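Local coordinates for putative zinc protease (Bordetella pertussis, PDB 3IH6) that probably serves as part of a zinc-dependent M16-family peptidase, the fragment here including a region related to the family's inactive domain, at the interface of chains A and B and the interface of chains A and C. Coordinates in Å, arbitrary orientation; residue numbers count along the deposited sequence, not the author numbering. Chains: chain A/B/C, Putative zinc protease.

Chain A uses two surfaces, one against chain B and one against chain C. Contacts 1 and 2 belong to the same A/B interface, their C-alpha centres about 12 Å apart: contact 2 rests on helix 139-151 of chain A, and contact 1 on the loop and helix 157-166 that follow it. Contact 3 lies about 20 Å from contact 1 and about 22 Å from contact 2, yet it again draws on helix 157-166, at A:Arg166. The A/C interface is two-fold symmetric and the A/B interface is not an exact two-fold, so the six-chain deposited assembly, possibly only crystal packing, combines different kinds of pairing.

Contact 1: the interface of chains A and B. Residues chain A 155-156, 159; chain B 26, 28, 189-191.
A:Trp155 lays its indole against strands 26-32 and 186-191 of chain B, with B:Ala28 CB over the six-membered ring, 4.0 Å from its centroid, a CH-pi contact offset toward the rim. The opposite face is taken by the A:Arg156 CG methylene of its own chain, 3.6 Å above the plane and centred, so the indole is sandwiched. A:Trp155 has CG between its backbone N and carbonyl carbon (chi1 67°), and its CZ2 lies 3.8 Å from B:Gly189 CA. Further along, A:Phe159 and B:Leu26 meet at about a right angle: CD1 of the leucine stands over the centre of the phenyl face, while CD2 reaches A:Phe159 CZ at 3.6 Å. B:Tyr191 packs against A:Arg156 and A:Phe159, its CB 3.8 Å from A:Arg156 CG and its ring carbon CE2 3.9 Å from A:Phe159 CB. At the polar rim, the guanidinium of A:Arg156 is turned 64° from the tyrosine ring, and its CD packs 3.3 Å from the carbonyl O of B:Arg190. The backbone N of B:Arg190 lies at the indole edge, in plane. The site docks a loop and helix of one copy onto two strands of another, an association that may be confined to the crystal.

Contact 2: the interface of chains A and B. Residues chain A 139, 142-143, 146; chain B 4, 75, 77, 86.
B:Phe75 carries its CG opposite the carbonyl carbon and beside the backbone N (chi1 -55°), which presents the phenyl ring to A:Val142, A:Gly143 and A:Leu146. On the helix side, A:Val142 swings CG1 anti to its own N (chi1 161°), and this methyl touches B:Phe75 CZ at 3.4 Å. The same CG1 lies 3.9 Å from B:Tyr4 CD2, so one valine methyl touches both aromatic rings, its side chain crossing each at about a right angle. A:Gly143 meets the phenyl by its face: its CA stands 3.6 Å above the ring plane, offset toward the rim, where the absence of a side chain probably allows the close approach. A:Leu146 also crosses the phenylalanine at about a right angle, with CD1 3.6 Å from B:Phe75 CE1. That methyl also faces the selenium of the selenomethionine B:Met86, SE lying 4.1 Å from A:Leu146 CD1. A second selenomethionine, B:Met77, runs extended beyond CG and crosses A:Leu146 obliquely; its methyl CE is modelled too close to A:Leu146 CB to be trusted in detail. Nearer the helix start, the carbonyl O of A:Pro139 lies 3.4 Å from B:Phe75 CE2. In the fold, one side of helix 139-151 of chain A lies against a sheet surface of chain B built from strands 2-6, 71-77 and 84-90, with A:Pro139 at the helix's N-terminal end.

Contact 3: the interface of chains A and C. Residues chain A 125, 129, 166; chain C 8-9.
C:Pro8 sets its pyrrolidine ring against A:Leu129 and A:Arg125, and this is the better packed part of a small patch that hides 143 Å² in all. The evidence is the pair A:Leu129 CD1 and C:Pro8 CB, 3.6 Å apart, with C:Pro8 CA a little further from the same methyl at 4.0 Å. A:Leu129 holds CG opposite its carbonyl carbon (chi1 -59°), and chi2 of 162° then turns the CD1 branch to the proline. A:Arg125, one helical turn earlier on helix 118-136, touches the same CB from another direction, its CD methylene 3.9 Å away. Both side chains cross the proline at about a right angle. The chain of A:Arg125 bends at chi3, after which its guanidinium heads away from the ring, so its contact here is aliphatic. A:Arg166, at the end of helix 157-166, hides 35 Å² and packs beside the C:Pro8 carbonyl, whereas its approach to C:Val9 is loose, CD no nearer than 4.3 Å to the carbonyl O of C:Val9. The patch recurs with the chains exchanged across the A/C two-fold, although the coordinates alone do not establish this pairing in solution. The CD methylene of A:Arg166 lies 3.7 Å from the carbonyl O of C:Pro8.

Contact 1: the interface of chains A and B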
loop_
_atom_site.group_PDB
_atom_site.type_symbol
_atom_site.label_atom_id
_atom_site.label_comp_id
_atom_site.label_asym_id
_atom_site.label_seq_id
_atom_site.Cartn_x
_atom_site.Cartn_y
_atom_site.Cartn_z
ATOM N N TRP A 155 -10.174 23.591 8.631
ATOM C CA TRP A 155 -10.489 22.462 7.734
ATOM C C TRP A 155 -10.344 22.771 6.249
ATOM O O TRP A 155 -9.985 21.895 5.467
ATOM C CB TRP A 155 -11.907 21.943 7.993
ATOM C CG TRP A 155 -13.009 22.901 7.630
ATOM C CD1 TRP A 155 -13.589 23.838 8.441
ATOM C CD2 TRP A 155 -13.697 22.982 6.368
ATOM N NE1 TRP A 155 -14.588 24.507 7.758
ATOM C CE2 TRP A 155 -14.681 23.991 6.489
ATOM C CE3 TRP A 155 -13.582 22.293 5.149
ATOM C CZ2 TRP A 155 -15.528 24.343 5.424
ATOM C CZ3 TRP A 155 -14.430 22.643 4.096
ATOM C CH2 TRP A 155 -15.379 23.663 4.236
ATOM N N ARG A 156 -10.629 24.023 5.878
ATOM C CA ARG A 156 -10.562 24.506 4.504
ATOM C C ARG A 156 -9.175 24.373 3.876
ATOM O O ARG A 156 -9.032 24.444 2.660
ATOM C CB ARG A 156 -10.998 25.969 4.444
ATOM C CG ARG A 156 -12.487 26.201 4.544
ATOM C CD ARG A 156 -12.791 27.594 5.091
ATOM N NE ARG A 156 -12.652 27.626 6.549
ATOM C CZ ARG A 156 -12.716 28.722 7.306
ATOM N NH1 ARG A 156 -12.902 29.929 6.755
ATOM N NH2 ARG A 156 -12.575 28.612 8.625
ATOM N N PHE A 159 -8.141 22.049 0.991
ATOM C CA PHE A 159 -8.527 22.459 -0.357
ATOM C C PHE A 159 -7.767 23.719 -0.772
ATOM O O PHE A 159 -7.127 23.745 -1.828
ATOM C CB PHE A 159 -10.043 22.661 -0.427
ATOM C CG PHE A 159 -10.836 21.410 -0.143
ATOM C CD1 PHE A 159 -10.960 20.415 -1.112
ATOM C CD2 PHE A 159 -11.464 21.236 1.073
ATOM C CE1 PHE A 159 -11.703 19.261 -0.863
ATOM C CE2 PHE A 159 -12.217 20.079 1.333
ATOM C CZ PHE A 159 -12.341 19.105 0.370
ATOM N N LEU B 26 -17.285 24.644 -1.194
ATOM C CA LEU B 26 -17.713 23.592 -0.283
ATOM C C LEU B 26 -18.363 24.112 0.998
ATOM O O LEU B 26 -17.885 25.070 1.596
ATOM C CB LEU B 26 -16.528 22.712 0.131
ATOM C CG LEU B 26 -15.949 21.777 -0.924
ATOM C CD1 LEU B 26 -14.697 22.409 -1.533
ATOM C CD2 LEU B 26 -15.639 20.475 -0.296
ATOM N N ALA B 28 -19.661 22.754 4.966
ATOM C CA ALA B 28 -19.445 21.706 5.954
ATOM C C ALA B 28 -20.266 21.949 7.216
ATOM O O ALA B 28 -20.637 23.077 7.516
ATOM C CB ALA B 28 -17.969 21.607 6.294
ATOM N N GLY B 189 -19.339 25.469 8.204
ATOM C CA GLY B 189 -18.279 26.108 7.439
ATOM C C GLY B 189 -18.654 26.238 5.972
ATOM O O GLY B 189 -19.606 25.600 5.505
ATOM N N ARG B 190 -17.928 27.102 5.256
ATOM C CA ARG B 190 -17.968 27.130 3.787
ATOM C C ARG B 190 -16.571 27.390 3.231
ATOM O O ARG B 190 -15.787 28.120 3.832
ATOM C CB ARG B 190 -18.923 28.202 3.248
ATOM C CG ARG B 190 -20.364 28.084 3.708
ATOM C CD ARG B 190 -21.172 29.274 3.261
ATOM N NE ARG B 190 -22.456 29.305 3.952
ATOM C CZ ARG B 190 -23.411 30.185 3.704
ATOM N NH1 ARG B 190 -23.238 31.106 2.766
ATOM N NH2 ARG B 190 -24.544 30.141 4.396
ATOM N N TYR B 191 -16.257 26.786 2.094
ATOM C CA TYR B 191 -15.048 27.134 1.384
ATOM C C TYR B 191 -15.390 27.893 0.095
ATOM O O TYR B 191 -15.956 27.343 -0.840
ATOM C CB TYR B 191 -14.150 25.915 1.120
ATOM C CG TYR B 191 -12.947 26.300 0.287
ATOM C CD1 TYR B 191 -12.092 27.324 0.699
ATOM C CD2 TYR B 191 -12.684 25.672 -0.923
ATOM C CE1 TYR B 191 -11.006 27.702 -0.065
ATOM C CE2 TYR B 191 -11.599 26.043 -1.700
ATOM C CZ TYR B 191 -10.760 27.055 -1.265
ATOM O OH TYR B 191 -9.682 27.437 -2.040
#

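Contact 2: the interface of chains A and B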
loop_
_atom_site.group_PDB
_atom_site.type_symbol
_atom_site.label_atom_id
_atom_site.label_comp_id
_atom_site.label_asym_id
_atom_site.label_seq_id
_atom_site.Cartn_x
_atom_site.Cartn_y
_atom_site.Cartn_z
ATOM N N PRO A 139 -11.135 7.980 -0.085
ATOM C CA PRO A 139 -11.862 8.518 1.064
ATOM C C PRO A 139 -11.153 8.378 2.412
ATOM O O PRO A 139 -11.286 9.267 3.247
ATOM C CB PRO A 139 -13.194 7.739 1.038
ATOM C CG PRO A 139 -13.409 7.448 -0.423
ATOM C CD PRO A 139 -11.994 7.123 -0.920
ATOM N N VAL A 142 -8.361 11.244 2.499
ATOM C CA VAL A 142 -9.019 12.561 2.646
ATOM C C VAL A 142 -9.406 12.849 4.088
ATOM O O VAL A 142 -9.222 13.967 4.558
ATOM C CB VAL A 142 -10.259 12.685 1.729
ATOM C CG1 VAL A 142 -11.215 13.815 2.198
ATOM C CG2 VAL A 142 -9.814 12.936 0.288
ATOM N N GLY A 143 -9.937 11.841 4.787
ATOM C CA GLY A 143 -10.319 11.991 6.205
ATOM C C GLY A 143 -9.138 12.386 7.094
ATOM O O GLY A 143 -9.247 13.298 7.943
ATOM N N LEU A 146 -8.075 16.013 6.179
ATOM C CA LEU A 146 -8.952 16.981 6.854
ATOM C C LEU A 146 -8.713 17.093 8.373
ATOM O O LEU A 146 -8.809 18.171 8.934
ATOM C CB LEU A 146 -10.414 16.705 6.543
ATOM C CG LEU A 146 -10.879 16.999 5.118
ATOM C CD1 LEU A 146 -12.255 16.391 4.869
ATOM C CD2 LEU A 146 -10.898 18.513 4.817
ATOM N N TYR B 4 -16.772 9.684 0.992
ATOM C CA TYR B 4 -16.712 10.779 0.052
ATOM C C TYR B 4 -17.303 10.225 -1.230
ATOM O O TYR B 4 -16.676 9.369 -1.907
ATOM C CB TYR B 4 -15.265 11.227 -0.186
ATOM C CG TYR B 4 -15.146 12.688 -0.610
ATOM C CD1 TYR B 4 -15.658 13.129 -1.836
ATOM C CD2 TYR B 4 -14.537 13.630 0.223
ATOM C CE1 TYR B 4 -15.578 14.484 -2.214
ATOM C CE2 TYR B 4 -14.453 14.973 -0.157
ATOM C CZ TYR B 4 -14.967 15.383 -1.378
ATOM O OH TYR B 4 -14.869 16.690 -1.750
ATOM N N PHE B 75 -17.180 12.220 7.619
ATOM C CA PHE B 75 -16.065 11.596 8.339
ATOM C C PHE B 75 -16.314 11.628 9.836
ATOM O O PHE B 75 -16.935 12.547 10.339
ATOM C CB PHE B 75 -14.730 12.291 8.022
ATOM C CG PHE B 75 -14.431 12.365 6.560
ATOM C CD1 PHE B 75 -14.693 13.527 5.843
ATOM C CD2 PHE B 75 -13.904 11.264 5.888
ATOM C CE1 PHE B 75 -14.433 13.592 4.473
ATOM C CE2 PHE B 75 -13.637 11.325 4.528
ATOM C CZ PHE B 75 -13.912 12.480 3.819
HETATM N N MSE B 77 -13.804 11.756 12.970
HETATM C CA MSE B 77 -12.384 12.015 13.186
HETATM C C MSE B 77 -11.971 11.971 14.668
HETATM O O MSE B 77 -11.879 13.003 15.346
HETATM C CB MSE B 77 -12.008 13.343 12.518
HETATM C CG MSE B 77 -12.132 13.311 10.980
HETATM SE SE MSE B 77 -12.128 15.113 10.275
HETATM C CE MSE B 77 -12.071 14.715 8.379
HETATM N N MSE B 86 -17.771 15.129 10.734
HETATM C CA MSE B 86 -17.785 16.244 9.782
HETATM C C MSE B 86 -18.494 15.858 8.517
HETATM O O MSE B 86 -18.090 14.911 7.837
HETATM C CB MSE B 86 -16.369 16.680 9.444
HETATM C CG MSE B 86 -16.336 17.930 8.637
HETATM SE SE MSE B 86 -14.594 18.016 7.800
HETATM C CE MSE B 86 -14.820 19.651 6.764
#

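Contact 3: the interface of chains A and C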
loop_
_atom_site.group_PDB
_atom_site.type_symbol
_atom_site.label_atom_id
_atom_site.label_comp_id
_atom_site.label_asym_id
_atom_site.label_seq_id
_atom_site.Cartn_x
_atom_site.Cartn_y
_atom_site.Cartn_z
ATOM N N ARG A 125 5.083 21.917 -8.815
ATOM C CA ARG A 125 3.623 21.994 -8.787
ATOM C C ARG A 125 2.970 20.694 -9.239
ATOM O O ARG A 125 2.051 20.197 -8.603
ATOM C CB ARG A 125 3.135 23.130 -9.692
ATOM C CG ARG A 125 1.665 23.440 -9.525
ATOM C CD ARG A 125 1.027 24.146 -10.726
ATOM N NE ARG A 125 1.955 25.075 -11.368
ATOM C CZ ARG A 125 2.122 26.345 -11.031
ATOM N NH1 ARG A 125 2.984 27.089 -11.713
ATOM N NH2 ARG A 125 1.442 26.869 -10.026
ATOM N N LEU A 129 0.485 18.499 -6.858
ATOM C CA LEU A 129 -0.874 18.184 -7.292
ATOM C C LEU A 129 -1.145 16.698 -7.573
ATOM O O LEU A 129 -2.232 16.211 -7.282
ATOM C CB LEU A 129 -1.257 19.017 -8.525
ATOM C CG LEU A 129 -1.212 20.535 -8.369
ATOM C CD1 LEU A 129 -1.185 21.177 -9.751
ATOM C CD2 LEU A 129 -2.395 21.023 -7.584
ATOM N N ARG A 166 -2.062 25.522 -7.383
ATOM C CA ARG A 166 -2.587 25.746 -8.737
ATOM C C ARG A 166 -2.326 27.148 -9.271
ATOM O O ARG A 166 -1.997 27.325 -10.450
ATOM C CB ARG A 166 -4.098 25.487 -8.807
ATOM C CG ARG A 166 -4.474 24.017 -8.749
ATOM C CD ARG A 166 -5.794 23.732 -9.467
ATOM N NE ARG A 166 -6.989 24.127 -8.719
ATOM C CZ ARG A 166 -7.567 25.329 -8.805
ATOM N NH1 ARG A 166 -7.061 26.274 -9.598
ATOM N NH2 ARG A 166 -8.647 25.597 -8.091
ATOM N N PRO C 8 -2.116 20.799 -14.775
ATOM C CA PRO C 8 -2.570 21.281 -13.465
ATOM C C PRO C 8 -3.949 21.929 -13.520
ATOM O O PRO C 8 -4.646 22.003 -12.498
ATOM C CB PRO C 8 -1.524 22.351 -13.105
ATOM C CG PRO C 8 -0.762 22.627 -14.392
ATOM C CD PRO C 8 -0.765 21.301 -15.080
ATOM N N VAL C 9 -4.294 22.434 -14.707
ATOM C CA VAL C 9 -5.620 22.935 -15.056
ATOM C C VAL C 9 -6.242 23.874 -14.023
ATOM O O VAL C 9 -7.342 23.637 -13.526
ATOM C CB VAL C 9 -6.591 21.774 -15.492
ATOM C CG1 VAL C 9 -6.159 21.193 -16.844
ATOM C CG2 VAL C 9 -6.707 20.651 -14.428
#